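Local coordinates for Ras GTPase-activating-like protein IQGAP2 (Homo sapiens, PDB 5CJP), which binds GTP-loaded Cdc42 through its GAP-related domain and dimerizes upon that binding, probably as a scaffold protein, at residues F18-T23 with V336-I341; I32-Q37 with G89-V93; L51-S56 with S99-R105; V118-I122 with Q263-L267; L180-D185 with M293-L297. All blocks are in the same frame, centred on the assembly; numbering follows the deposited sequence.

Interaction 1 (F18-T23 with V336-I341); sequences FYLLQT and VIYISI
Y19 sets the edge of its ring on the face of Y338 in an edge-to-face contact, centroids 4.9 Å apart and planes inclined by 58°, with CD1 of Y19 3.6 Å from CZ of Y338. This is a helix packed along a strand, nearly antiparallel to it: the last turn of helix 7-23 and strand 337-341 run at 153°, 7.8 Å between axes, with F18 opposite S340 (CA to CA 5.7 Å) and Q22 opposite Y338 (CA to CA 6.7 Å). In the extended backbone Y338 points toward the helix, its chi1 p, while Y19 takes t. F18, an m rotamer, runs along the strand, its CD2 4.1 Å from CA of S340. At the other end OG1 of T23 lies 3.7 Å from CG2 of V336. The strand continues into an antiparallel sheet with a strand of the second subunit, and Cdc42 packs on Q22, V336, I337 and I339, so the contact lies where dimer and GTPase interfaces meet. Q22, chi1 m and chi2 t, treats I339 as a neighbouring strand would: N of I339 donates to OE1 of Q22 at 2.8 Å, and NE2 of Q22 donates to O of I339 at 2.7 Å and to O of F18 at 3.0 Å.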
# COMPACT_ATOMS: atom_id res chain seq x y z
N PHE E 18 -1.56 15.65 -11.15
CA PHE E 18 -0.87 15.17 -9.98
C PHE E 18 -0.49 16.31 -9.04
O PHE E 18 -0.58 16.18 -7.83
CB PHE E 18 0.34 14.36 -10.41
CG PHE E 18 -0.03 13.10 -11.12
CD1 PHE E 18 -1.36 12.80 -11.40
CD2 PHE E 18 0.94 12.19 -11.49
CE1 PHE E 18 -1.72 11.61 -12.02
CE2 PHE E 18 0.60 10.99 -12.12
CZ PHE E 18 -0.73 10.70 -12.38
N TYR E 19 -0.09 17.42 -9.62
CA TYR E 19 0.30 18.59 -8.85
C TYR E 19 -0.88 19.14 -8.03
O TYR E 19 -0.77 19.35 -6.83
CB TYR E 19 0.82 19.67 -9.80
CG TYR E 19 1.07 20.99 -9.12
CD1 TYR E 19 2.00 21.09 -8.09
CD2 TYR E 19 0.36 22.13 -9.49
CE1 TYR E 19 2.23 22.30 -7.44
CE2 TYR E 19 0.58 23.36 -8.85
CZ TYR E 19 1.51 23.44 -7.83
OH TYR E 19 1.73 24.64 -7.18
N LEU E 20 -2.00 19.39 -8.68
CA LEU E 20 -3.17 19.90 -7.99
C LEU E 20 -3.68 18.92 -6.94
O LEU E 20 -4.08 19.33 -5.85
CB LEU E 20 -4.27 20.22 -9.00
CG LEU E 20 -3.89 21.36 -9.96
CD1 LEU E 20 -5.05 21.67 -10.90
CD2 LEU E 20 -3.51 22.60 -9.14
N LEU E 21 -3.67 17.63 -7.25
CA LEU E 21 -4.13 16.65 -6.28
C LEU E 21 -3.42 16.75 -4.94
O LEU E 21 -4.05 16.62 -3.89
CB LEU E 21 -3.94 15.24 -6.81
CG LEU E 21 -5.14 14.62 -7.50
CD1 LEU E 21 -4.75 13.25 -8.04
CD2 LEU E 21 -6.28 14.50 -6.51
N GLN E 22 -2.11 16.98 -4.97
CA GLN E 22 -1.29 17.07 -3.76
C GLN E 22 -1.08 18.48 -3.21
O GLN E 22 -0.86 18.67 -2.01
CB GLN E 22 0.11 16.49 -4.03
CG GLN E 22 0.12 15.02 -4.45
CD GLN E 22 1.43 14.60 -5.08
OE1 GLN E 22 2.47 14.48 -4.40
NE2 GLN E 22 1.39 14.37 -6.39
N THR E 23 -1.17 19.47 -4.09
CA THR E 23 -0.86 20.83 -3.70
C THR E 23 -2.03 21.79 -3.63
O THR E 23 -1.96 22.79 -2.90
CB THR E 23 0.21 21.38 -4.69
OG1 THR E 23 1.38 20.57 -4.59
CG2 THR E 23 0.59 22.79 -4.37
N VAL E 336 7.22 23.65 -1.32
CA VAL E 336 6.49 22.42 -1.49
C VAL E 336 7.16 21.43 -2.46
O VAL E 336 7.72 21.81 -3.48
CB VAL E 336 5.01 22.69 -1.91
CG1 VAL E 336 4.93 23.97 -2.73
CG2 VAL E 336 4.45 21.52 -2.71
N ILE E 337 7.08 20.16 -2.08
CA ILE E 337 7.62 19.04 -2.83
C ILE E 337 6.41 18.17 -3.22
O ILE E 337 5.43 18.10 -2.47
CB ILE E 337 8.55 18.20 -1.93
CG1 ILE E 337 9.92 18.85 -1.82
CG2 ILE E 337 8.68 16.82 -2.45
CD1 ILE E 337 9.87 20.16 -1.13
N TYR E 338 6.45 17.54 -4.39
CA TYR E 338 5.34 16.68 -4.78
C TYR E 338 5.73 15.58 -5.76
O TYR E 338 6.82 15.57 -6.33
CB TYR E 338 4.19 17.52 -5.35
CG TYR E 338 4.48 18.15 -6.70
CD1 TYR E 338 3.92 17.62 -7.88
CD2 TYR E 338 5.29 19.29 -6.81
CE1 TYR E 338 4.16 18.22 -9.11
CE2 TYR E 338 5.53 19.88 -8.04
CZ TYR E 338 4.97 19.35 -9.18
OH TYR E 338 5.21 19.96 -10.40
N ILE E 339 4.81 14.66 -5.97
CA ILE E 339 5.03 13.51 -6.83
C ILE E 339 4.40 13.69 -8.20
O ILE E 339 3.19 13.90 -8.31
CB ILE E 339 4.43 12.28 -6.13
CG1 ILE E 339 5.27 11.97 -4.88
CG2 ILE E 339 4.26 11.15 -7.11
CD1 ILE E 339 6.70 11.68 -5.18
N SER E 340 5.20 13.57 -9.26
CA SER E 340 4.65 13.74 -10.61
C SER E 340 5.12 12.64 -11.59
O SER E 340 5.77 11.67 -11.20
CB SER E 340 5.06 15.14 -11.12
OG SER E 340 4.34 15.52 -12.29
N ILE E 341 4.76 12.80 -12.86
CA ILE E 341 5.15 11.88 -13.91
C ILE E 341 6.17 12.62 -14.77
O ILE E 341 6.17 13.85 -14.79
CB ILE E 341 3.97 11.54 -14.81
CG1 ILE E 341 3.03 10.57 -14.13
CG2 ILE E 341 4.44 10.89 -16.09
CD1 ILE E 341 1.81 10.37 -14.97

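Interaction 2 (I32-Q37 with G89-V93); sequences IFQMPQ and GNPTV
I32 lies in the last turn of helix 25-34, which meets the start of helix 92-102 in the helical GAP-related domain. Its CA-to-CB bond points sideways and the end leads away; the side chain also touches S40, F43 and M44 of helix 37-54, and it only brushes the second segment, CG2 4.1 Å from OG1 of T92. F33 carries the apolar part. With CA 5.7 Å from CA of T92 and chi1 m, it swings its ring against the first turn of the partner helix: CG2 of V93 sits over the ring face as a CH-pi contact, 3.7 Å from the centroid of the F33 ring and 20° off the normal, and OG1 of T92 lies at the ring edge, 3.5 Å from CD1 of F33. The same ring reaches L67 and A71 of helix 58-79, which makes this a three-helix junction. After Q34 the chain turns extended through M35 and P36, a linker that faces the second subunit, and at Q37 it comes back to the partner. There phi and psi are again helical, and a side chain with chi1 m and chi2 t spans the gap. On the far side N90, with positive phi (40°), is the first residue past the preceding helix to leave helical angles, and P91 takes the N-cap position of the next one. NE2 of Q37 donates to O of G89 at 3.1 Å.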
# COMPACT_ATOMS: atom_id res chain seq x y z
N ILE E 32 -13.16 20.59 -11.49
CA ILE E 32 -14.09 19.47 -11.71
C ILE E 32 -15.52 20.01 -11.85
O ILE E 32 -16.25 19.58 -12.75
CB ILE E 32 -14.00 18.41 -10.56
CG1 ILE E 32 -12.83 17.43 -10.81
CG2 ILE E 32 -15.28 17.68 -10.38
CD1 ILE E 32 -11.71 18.03 -11.53
N PHE E 33 -15.91 20.96 -11.00
CA PHE E 33 -17.28 21.51 -11.10
C PHE E 33 -17.60 22.11 -12.46
O PHE E 33 -18.71 21.95 -12.97
CB PHE E 33 -17.56 22.58 -10.03
CG PHE E 33 -17.40 22.10 -8.63
CD1 PHE E 33 -17.83 20.82 -8.26
CD2 PHE E 33 -16.79 22.89 -7.68
CE1 PHE E 33 -17.63 20.36 -6.97
CE2 PHE E 33 -16.59 22.44 -6.38
CZ PHE E 33 -17.01 21.17 -6.02
N GLN E 34 -16.64 22.79 -13.08
CA GLN E 34 -16.93 23.40 -14.37
C GLN E 34 -16.78 22.54 -15.64
O GLN E 34 -17.07 23.00 -16.74
CB GLN E 34 -16.15 24.71 -14.52
CG GLN E 34 -14.66 24.52 -14.69
CD GLN E 34 -13.88 25.82 -14.66
OE1 GLN E 34 -12.93 26.00 -15.42
NE2 GLN E 34 -14.26 26.73 -13.76
N MET E 35 -16.34 21.29 -15.50
CA MET E 35 -16.19 20.39 -16.65
C MET E 35 -17.56 19.89 -17.08
O MET E 35 -18.51 19.92 -16.30
CB MET E 35 -15.38 19.15 -16.26
CG MET E 35 -13.91 19.33 -16.06
SD MET E 35 -13.20 17.82 -15.34
CE MET E 35 -14.09 16.59 -16.22
N PRO E 36 -17.70 19.43 -18.33
CA PRO E 36 -19.03 18.94 -18.70
C PRO E 36 -19.27 17.80 -17.71
O PRO E 36 -18.33 17.07 -17.37
CB PRO E 36 -18.85 18.46 -20.13
CG PRO E 36 -17.75 19.37 -20.65
CD PRO E 36 -16.78 19.37 -19.49
N GLN E 37 -20.50 17.64 -17.25
CA GLN E 37 -20.84 16.62 -16.26
C GLN E 37 -20.43 15.17 -16.53
O GLN E 37 -19.97 14.48 -15.63
CB GLN E 37 -22.33 16.67 -15.96
CG GLN E 37 -22.79 18.07 -15.63
CD GLN E 37 -24.14 18.09 -14.97
OE1 GLN E 37 -25.10 17.48 -15.46
NE2 GLN E 37 -24.24 18.80 -13.85
N GLY E 89 -30.91 19.44 -12.91
CA GLY E 89 -29.60 19.73 -13.47
C GLY E 89 -28.47 18.87 -12.95
O GLY E 89 -27.35 18.99 -13.43
N ASN E 90 -28.74 18.03 -11.95
CA ASN E 90 -27.74 17.13 -11.39
C ASN E 90 -26.37 17.82 -11.25
O ASN E 90 -25.37 17.33 -11.77
CB ASN E 90 -27.62 15.89 -12.28
CG ASN E 90 -26.61 14.88 -11.76
OD1 ASN E 90 -25.85 14.29 -12.53
ND2 ASN E 90 -26.62 14.65 -10.45
N PRO E 91 -26.32 18.95 -10.52
CA PRO E 91 -25.10 19.74 -10.30
C PRO E 91 -23.99 18.88 -9.71
O PRO E 91 -24.21 18.16 -8.75
CB PRO E 91 -25.57 20.84 -9.36
CG PRO E 91 -26.60 20.15 -8.54
CD PRO E 91 -27.38 19.38 -9.59
N THR E 92 -22.79 18.96 -10.27
CA THR E 92 -21.72 18.12 -9.77
C THR E 92 -21.24 18.48 -8.38
O THR E 92 -20.69 17.65 -7.67
CB THR E 92 -20.56 18.03 -10.80
OG1 THR E 92 -19.30 18.26 -10.16
CG2 THR E 92 -20.76 18.99 -11.92
N VAL E 93 -21.51 19.71 -7.96
CA VAL E 93 -21.12 20.13 -6.62
C VAL E 93 -21.94 19.35 -5.60
O VAL E 93 -21.46 19.03 -4.54
CB VAL E 93 -21.40 21.62 -6.35
CG1 VAL E 93 -20.85 22.01 -4.99
CG2 VAL E 93 -20.80 22.45 -7.44

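Interaction 3 (L51-S56 with S99-R105); sequences LYNYAS and SFNRGAR
F100, chi1 t, fills the gap between the two helix ends, its CE1 4.0 Å from CB of L51, CZ 3.8 Å from CB of A55 and CD1 3.7 Å from CD1 of Y52. The Y52 and F100 planes are inclined by 26°, but the rings are slid apart, centroids 5.7 Å, and barely overlap. Y52, chi1 m, buries the most area: O of G103 lies over one face of its ring, 3.1 Å from CE1 of Y52, and CD1 of Y52 lies 3.6 Å from CA of A104. Here the C-terminal turns of helices 37-54 and 92-102 meet in the helical GAP-related domain, F100 also touching L64 of helix 58-79; CA of Y52 and CA of A104 are 5.4 Å apart. Past A55, the first residue to leave helical angles, OG of S56 bonds to O of N53 at 2.7 Å. N53 points away and binds Cdc42 through ND2. R105, poorly ordered, lies against N53 and S56, while OH of Y52 donates a weak hydrogen bond to O of S99 at 3.4 Å.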
# COMPACT_ATOMS: atom_id res chain seq x y z
N LEU E 51 -9.59 14.59 -0.73
CA LEU E 51 -10.25 15.54 0.14
C LEU E 51 -10.48 14.93 1.54
O LEU E 51 -10.47 15.64 2.54
CB LEU E 51 -11.57 15.98 -0.47
CG LEU E 51 -11.40 16.82 -1.73
CD1 LEU E 51 -12.77 17.15 -2.31
CD2 LEU E 51 -10.65 18.11 -1.41
N TYR E 52 -10.67 13.61 1.61
CA TYR E 52 -10.88 12.97 2.90
C TYR E 52 -9.70 13.25 3.82
O TYR E 52 -9.89 13.53 4.99
CB TYR E 52 -11.04 11.45 2.78
CG TYR E 52 -12.33 10.96 2.13
CD1 TYR E 52 -13.54 11.64 2.33
CD2 TYR E 52 -12.34 9.78 1.37
CE1 TYR E 52 -14.72 11.16 1.77
CE2 TYR E 52 -13.52 9.29 0.81
CZ TYR E 52 -14.70 9.98 1.02
OH TYR E 52 -15.88 9.48 0.49
N ASN E 53 -8.49 13.16 3.29
CA ASN E 53 -7.30 13.42 4.10
C ASN E 53 -7.08 14.92 4.23
O ASN E 53 -6.72 15.42 5.30
CB ASN E 53 -6.06 12.79 3.45
CG ASN E 53 -4.77 13.18 4.15
OD1 ASN E 53 -4.50 12.74 5.26
ND2 ASN E 53 -3.98 14.03 3.50
N TYR E 54 -7.32 15.65 3.15
CA TYR E 54 -7.13 17.09 3.17
C TYR E 54 -8.05 17.79 4.18
O TYR E 54 -7.60 18.65 4.93
CB TYR E 54 -7.34 17.66 1.77
CG TYR E 54 -7.13 19.15 1.72
CD1 TYR E 54 -5.85 19.68 1.68
CD2 TYR E 54 -8.22 20.04 1.75
CE1 TYR E 54 -5.64 21.06 1.69
CE2 TYR E 54 -8.02 21.43 1.76
CZ TYR E 54 -6.74 21.92 1.73
OH TYR E 54 -6.54 23.27 1.71
N ALA E 55 -9.32 17.43 4.22
CA ALA E 55 -10.26 18.09 5.14
C ALA E 55 -10.39 17.37 6.45
O ALA E 55 -11.42 17.46 7.09
CB ALA E 55 -11.64 18.21 4.50
N SER E 56 -9.36 16.66 6.85
CA SER E 56 -9.43 15.95 8.11
C SER E 56 -9.26 16.88 9.31
O SER E 56 -9.52 16.49 10.44
CB SER E 56 -8.39 14.82 8.15
OG SER E 56 -7.08 15.30 7.96
N SER E 99 -21.10 12.61 -1.73
CA SER E 99 -20.10 11.56 -1.56
C SER E 99 -19.16 11.87 -0.42
O SER E 99 -18.92 11.04 0.44
CB SER E 99 -19.25 11.39 -2.82
OG SER E 99 -20.00 10.92 -3.92
N PHE E 100 -18.64 13.08 -0.40
CA PHE E 100 -17.72 13.47 0.65
C PHE E 100 -18.31 13.28 2.03
O PHE E 100 -17.60 12.93 2.97
CB PHE E 100 -17.28 14.92 0.48
CG PHE E 100 -16.34 15.38 1.54
CD1 PHE E 100 -15.01 14.96 1.53
CD2 PHE E 100 -16.80 16.16 2.61
CE1 PHE E 100 -14.15 15.31 2.57
CE2 PHE E 100 -15.94 16.52 3.66
CZ PHE E 100 -14.62 16.10 3.64
N ASN E 101 -19.61 13.50 2.17
CA ASN E 101 -20.22 13.34 3.48
C ASN E 101 -20.53 11.89 3.85
O ASN E 101 -20.81 11.58 5.00
CB ASN E 101 -21.48 14.21 3.57
CG ASN E 101 -21.15 15.66 3.94
OD1 ASN E 101 -20.72 15.93 5.06
ND2 ASN E 101 -21.32 16.58 3.01
N ARG E 102 -20.44 10.99 2.88
CA ARG E 102 -20.69 9.58 3.14
C ARG E 102 -19.51 8.91 3.83
O ARG E 102 -19.68 8.20 4.82
CB ARG E 102 -20.98 8.81 1.84
CG ARG E 102 -22.44 8.77 1.48
CD ARG E 102 -22.69 8.05 0.16
NE ARG E 102 -24.10 8.15 -0.17
CZ ARG E 102 -24.55 8.44 -1.39
NH1 ARG E 102 -23.70 8.64 -2.39
NH2 ARG E 102 -25.85 8.57 -1.59
N GLY E 103 -18.32 9.14 3.29
CA GLY E 103 -17.15 8.50 3.86
C GLY E 103 -16.02 9.41 4.28
O GLY E 103 -14.86 9.08 4.05
N ALA E 104 -16.37 10.53 4.91
CA ALA E 104 -15.39 11.49 5.38
C ALA E 104 -14.59 10.90 6.55
O ALA E 104 -13.99 9.84 6.42
CB ALA E 104 -16.08 12.79 5.81
N ARG E 105 -14.62 11.57 7.69
CA ARG E 105 -13.89 11.14 8.89
C ARG E 105 -14.73 10.65 10.06
O ARG E 105 -14.20 10.08 11.02
CB ARG E 105 -13.02 12.26 9.37
CG ARG E 105 -11.77 12.38 8.60
CD ARG E 105 -10.94 11.17 8.94
NE ARG E 105 -9.57 11.57 9.23
CZ ARG E 105 -8.68 11.84 8.29
NH1 ARG E 105 -9.03 11.73 7.01
NH2 ARG E 105 -7.46 12.23 8.62

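Interaction 4 (V118-I122 with Q263-L267); sequences VKEII and QRRNL
Apolar packing makes up most of this contact between helix 111-123 and helix 261-278, whose local axes cross at 136° with a closest approach of 10.2 Å. L267 (chi1 m, chi2 t) is the central side chain. Its CD1 lies 3.5 Å from CD1 of I122, and its CD2 4.2 Å from both CG1 of V118 and CG2 of I121, so that residues one turn of the first helix apart share a single leucine. I121, chi1 m, also sets CG2 4.0 Å from CB of N266. The backbones are closest at I122 and Q263, CA to CA 5.8 Å, and separate to 7.3 Å between CA of I121 and CA of L267.

The polar component sits at that close end. Q263, chi1 m and chi2 t, reaches back so that NE2 donates to O of I122 at 2.8 Å, near the C-terminal end of helix 111-123, while its OE1 accepts from N of N260. One amide thus bridges the two chain regions.

This is plain helix-helix packing within the GAP-related domain. I121 also touches V183 and V187 of helix 167-193, which closes the pair from one side, and elsewhere on helix 261-278 R264 makes a salt bridge to D246.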
# COMPACT_ATOMS: atom_id res chain seq x y z
N VAL E 118 -31.62 -2.09 8.95
CA VAL E 118 -31.45 -2.69 7.64
C VAL E 118 -31.07 -4.14 7.87
O VAL E 118 -31.56 -5.04 7.19
CB VAL E 118 -30.35 -1.98 6.81
CG1 VAL E 118 -29.85 -2.89 5.71
CG2 VAL E 118 -30.91 -0.70 6.19
N LYS E 119 -30.19 -4.36 8.85
CA LYS E 119 -29.73 -5.71 9.17
C LYS E 119 -30.93 -6.57 9.60
O LYS E 119 -30.92 -7.79 9.45
CB LYS E 119 -28.69 -5.65 10.29
CG LYS E 119 -28.20 -7.00 10.73
CD LYS E 119 -27.27 -6.91 11.93
CE LYS E 119 -27.02 -8.29 12.54
NZ LYS E 119 -26.60 -9.27 11.49
N GLU E 120 -31.96 -5.91 10.12
CA GLU E 120 -33.17 -6.60 10.55
C GLU E 120 -34.02 -7.03 9.36
O GLU E 120 -34.61 -8.11 9.38
CB GLU E 120 -34.01 -5.69 11.44
CG GLU E 120 -33.61 -5.67 12.89
CD GLU E 120 -34.55 -4.83 13.73
OE1 GLU E 120 -34.39 -4.82 14.97
OE2 GLU E 120 -35.45 -4.18 13.14
N ILE E 121 -34.09 -6.18 8.34
CA ILE E 121 -34.89 -6.49 7.15
C ILE E 121 -34.18 -7.53 6.27
O ILE E 121 -34.83 -8.26 5.51
CB ILE E 121 -35.16 -5.22 6.33
CG1 ILE E 121 -35.94 -4.22 7.18
CG2 ILE E 121 -35.92 -5.55 5.07
CD1 ILE E 121 -35.99 -2.83 6.60
N ILE E 122 -32.85 -7.57 6.38
CA ILE E 122 -32.02 -8.51 5.61
C ILE E 122 -32.10 -9.89 6.23
O ILE E 122 -32.26 -10.89 5.54
CB ILE E 122 -30.51 -8.08 5.58
CG1 ILE E 122 -30.28 -6.86 4.68
CG2 ILE E 122 -29.66 -9.16 5.04
CD1 ILE E 122 -31.47 -6.08 4.41
N GLN E 263 -34.49 -9.58 -0.79
CA GLN E 263 -33.99 -8.59 0.14
C GLN E 263 -33.94 -7.25 -0.58
O GLN E 263 -34.23 -6.20 0.01
CB GLN E 263 -32.60 -9.00 0.64
CG GLN E 263 -32.60 -10.36 1.34
CD GLN E 263 -31.21 -10.83 1.75
OE1 GLN E 263 -30.30 -10.91 0.92
NE2 GLN E 263 -31.04 -11.15 3.03
N ARG E 264 -33.59 -7.28 -1.87
CA ARG E 264 -33.54 -6.07 -2.69
C ARG E 264 -34.92 -5.46 -2.80
O ARG E 264 -35.10 -4.25 -2.58
CB ARG E 264 -33.07 -6.40 -4.10
CG ARG E 264 -31.63 -6.06 -4.35
CD ARG E 264 -31.41 -4.56 -4.36
NE ARG E 264 -30.11 -4.25 -3.78
CZ ARG E 264 -28.98 -4.87 -4.11
NH1 ARG E 264 -28.99 -5.84 -5.02
NH2 ARG E 264 -27.84 -4.55 -3.51
N ARG E 265 -35.88 -6.30 -3.18
CA ARG E 265 -37.27 -5.87 -3.34
C ARG E 265 -37.84 -5.34 -2.02
O ARG E 265 -38.70 -4.45 -2.03
CB ARG E 265 -38.10 -7.04 -3.87
CG ARG E 265 -39.47 -6.65 -4.38
CD ARG E 265 -40.22 -7.88 -4.81
NE ARG E 265 -39.44 -8.68 -5.74
CZ ARG E 265 -39.18 -8.32 -7.00
NH1 ARG E 265 -39.65 -7.17 -7.47
NH2 ARG E 265 -38.45 -9.11 -7.78
N ASN E 266 -37.35 -5.87 -0.91
CA ASN E 266 -37.81 -5.43 0.40
C ASN E 266 -37.24 -4.05 0.71
O ASN E 266 -37.99 -3.11 0.97
CB ASN E 266 -37.39 -6.42 1.50
CG ASN E 266 -38.31 -7.65 1.56
OD1 ASN E 266 -38.04 -8.59 2.30
ND2 ASN E 266 -39.39 -7.64 0.79
N LEU E 267 -35.91 -3.91 0.66
CA LEU E 267 -35.28 -2.62 0.93
C LEU E 267 -35.76 -1.59 -0.07
O LEU E 267 -36.05 -0.45 0.30
CB LEU E 267 -33.76 -2.75 0.83
CG LEU E 267 -33.19 -3.58 1.97
CD1 LEU E 267 -31.78 -4.00 1.61
CD2 LEU E 267 -33.24 -2.78 3.28

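Interaction 5 (L180-D185 with M293-L297); sequences LRRVTD and MNNYL
M293, at the N-terminal end of helix 294-311, opens this helix-helix contact with helix 167-193 in the helical body of the protein. CA of M293 is 7.8 Å from CA of R181, the closest CA pair of the two segments, and chi1 m with chi2 t sends the side chain across the gap. CE of M293 then lies 4.3 Å from CD1 of L180 and 4.1 Å from CB of R181, and the side chain also touches I177, about one turn before R181. N294 and N295 face elsewhere; OD1 of N294 accepts a hydrogen bond from N of F283. Y296 follows one turn after M293 and buries the largest area. With chi1 t it lays its ring beside the first helix: CG of R181 sits over the face as a CH-pi contact, 4.1 Å from the centroid of the Y296 ring and only 10° off the normal, while the guanidinium of R181 makes a salt bridge to E178. L297 turns to V273 of helix 261-278, the helix that T184 and L180 also touch. T184, chi1 m, bonds OG1 to O of L180 at 2.6 Å and lies with CG2 3.4 Å from OH of Y296. That OH of Y296 donates a weak hydrogen bond to OD2 of D185 at 3.3 Å.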
# COMPACT_ATOMS: atom_id res chain seq x y z
N LEU E 180 -44.52 -4.10 5.07
CA LEU E 180 -43.85 -2.91 4.56
C LEU E 180 -43.97 -1.72 5.50
O LEU E 180 -42.97 -1.07 5.83
CB LEU E 180 -44.40 -2.53 3.18
CG LEU E 180 -43.43 -2.16 2.03
CD1 LEU E 180 -44.23 -1.50 0.91
CD2 LEU E 180 -42.33 -1.21 2.50
N ARG E 181 -45.19 -1.42 5.93
CA ARG E 181 -45.43 -0.30 6.82
C ARG E 181 -44.70 -0.46 8.14
O ARG E 181 -44.27 0.51 8.76
CB ARG E 181 -46.92 -0.13 7.09
CG ARG E 181 -47.27 1.20 7.75
CD ARG E 181 -48.18 0.97 8.93
NE ARG E 181 -47.49 0.22 9.98
CZ ARG E 181 -48.07 -0.71 10.73
NH1 ARG E 181 -49.35 -1.01 10.56
NH2 ARG E 181 -47.37 -1.34 11.67
N ARG E 182 -44.55 -1.71 8.57
CA ARG E 182 -43.88 -2.03 9.82
C ARG E 182 -42.37 -1.83 9.75
O ARG E 182 -41.77 -1.25 10.65
CB ARG E 182 -44.18 -3.48 10.17
CG ARG E 182 -44.60 -3.70 11.58
CD ARG E 182 -44.52 -5.17 11.89
NE ARG E 182 -43.14 -5.63 11.74
CZ ARG E 182 -42.72 -6.48 10.82
NH1 ARG E 182 -43.58 -6.99 9.93
NH2 ARG E 182 -41.45 -6.85 10.78
N VAL E 183 -41.74 -2.34 8.68
CA VAL E 183 -40.30 -2.19 8.52
C VAL E 183 -39.95 -0.74 8.21
O VAL E 183 -38.95 -0.22 8.67
CB VAL E 183 -39.74 -3.06 7.40
CG1 VAL E 183 -39.04 -4.25 7.99
CG2 VAL E 183 -40.84 -3.53 6.50
N THR E 184 -40.81 -0.09 7.43
CA THR E 184 -40.59 1.29 7.07
C THR E 184 -40.56 2.19 8.29
O THR E 184 -39.69 3.06 8.40
CB THR E 184 -41.69 1.80 6.13
OG1 THR E 184 -41.69 1.02 4.93
CG2 THR E 184 -41.46 3.26 5.77
N ASP E 185 -41.51 1.99 9.20
CA ASP E 185 -41.58 2.81 10.40
C ASP E 185 -40.31 2.65 11.22
O ASP E 185 -39.83 3.61 11.83
CB ASP E 185 -42.81 2.45 11.25
CG ASP E 185 -43.30 3.62 12.10
OD1 ASP E 185 -43.75 3.39 13.24
OD2 ASP E 185 -43.24 4.79 11.64
N MET E 293 -52.07 3.17 2.28
CA MET E 293 -50.90 3.75 2.94
C MET E 293 -50.88 5.27 2.87
O MET E 293 -50.05 5.90 3.52
CB MET E 293 -49.61 3.21 2.32
CG MET E 293 -49.43 1.70 2.47
SD MET E 293 -47.88 1.00 1.81
CE MET E 293 -46.81 1.10 3.21
N ASN E 294 -51.78 5.86 2.11
CA ASN E 294 -51.79 7.31 1.97
C ASN E 294 -51.93 8.07 3.27
O ASN E 294 -51.53 9.24 3.36
CB ASN E 294 -52.87 7.74 0.99
CG ASN E 294 -52.57 7.28 -0.41
OD1 ASN E 294 -51.45 6.89 -0.71
ND2 ASN E 294 -53.57 7.33 -1.28
N ASN E 295 -52.52 7.43 4.27
CA ASN E 295 -52.68 8.09 5.56
C ASN E 295 -51.32 8.10 6.24
O ASN E 295 -50.93 9.11 6.83
CB ASN E 295 -53.70 7.33 6.42
CG ASN E 295 -55.07 7.28 5.78
OD1 ASN E 295 -55.68 8.32 5.52
ND2 ASN E 295 -55.56 6.07 5.53
N TYR E 296 -50.61 6.99 6.15
CA TYR E 296 -49.28 6.89 6.75
C TYR E 296 -48.32 7.81 6.00
O TYR E 296 -47.48 8.47 6.61
CB TYR E 296 -48.76 5.44 6.68
CG TYR E 296 -47.31 5.25 7.12
CD1 TYR E 296 -46.92 5.44 8.45
CD2 TYR E 296 -46.33 4.85 6.20
CE1 TYR E 296 -45.59 5.23 8.86
CE2 TYR E 296 -45.00 4.63 6.60
CZ TYR E 296 -44.63 4.81 7.92
OH TYR E 296 -43.32 4.55 8.31
N LEU E 297 -48.45 7.85 4.68
CA LEU E 297 -47.60 8.69 3.87
C LEU E 297 -47.70 10.15 4.26
O LEU E 297 -46.70 10.84 4.30
CB LEU E 297 -47.94 8.55 2.38
CG LEU E 297 -47.50 7.25 1.71
CD1 LEU E 297 -47.91 7.23 0.25
CD2 LEU E 297 -46.01 7.14 1.85

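In the fold
Interactions 2 and 3 both use helix 92-102, at its start and its end, and anchor it to the successive helices 25-34 and 37-54; their segments alternate along the chain. Interactions 4 and 5 are joined directly, I121 packing on V183, and lie across the chain's centre from interaction 1, which brings together residues far apart in sequence. Interaction 4 is the most buried and largely aliphatic; the other four are partly buried and draw on aromatic rings. Interaction 1 alone pairs helix with strand and has two side-chain-to-backbone bonds across it. Interactions 1 and 2 touch the second subunit, whereas no other chain touches interaction 5.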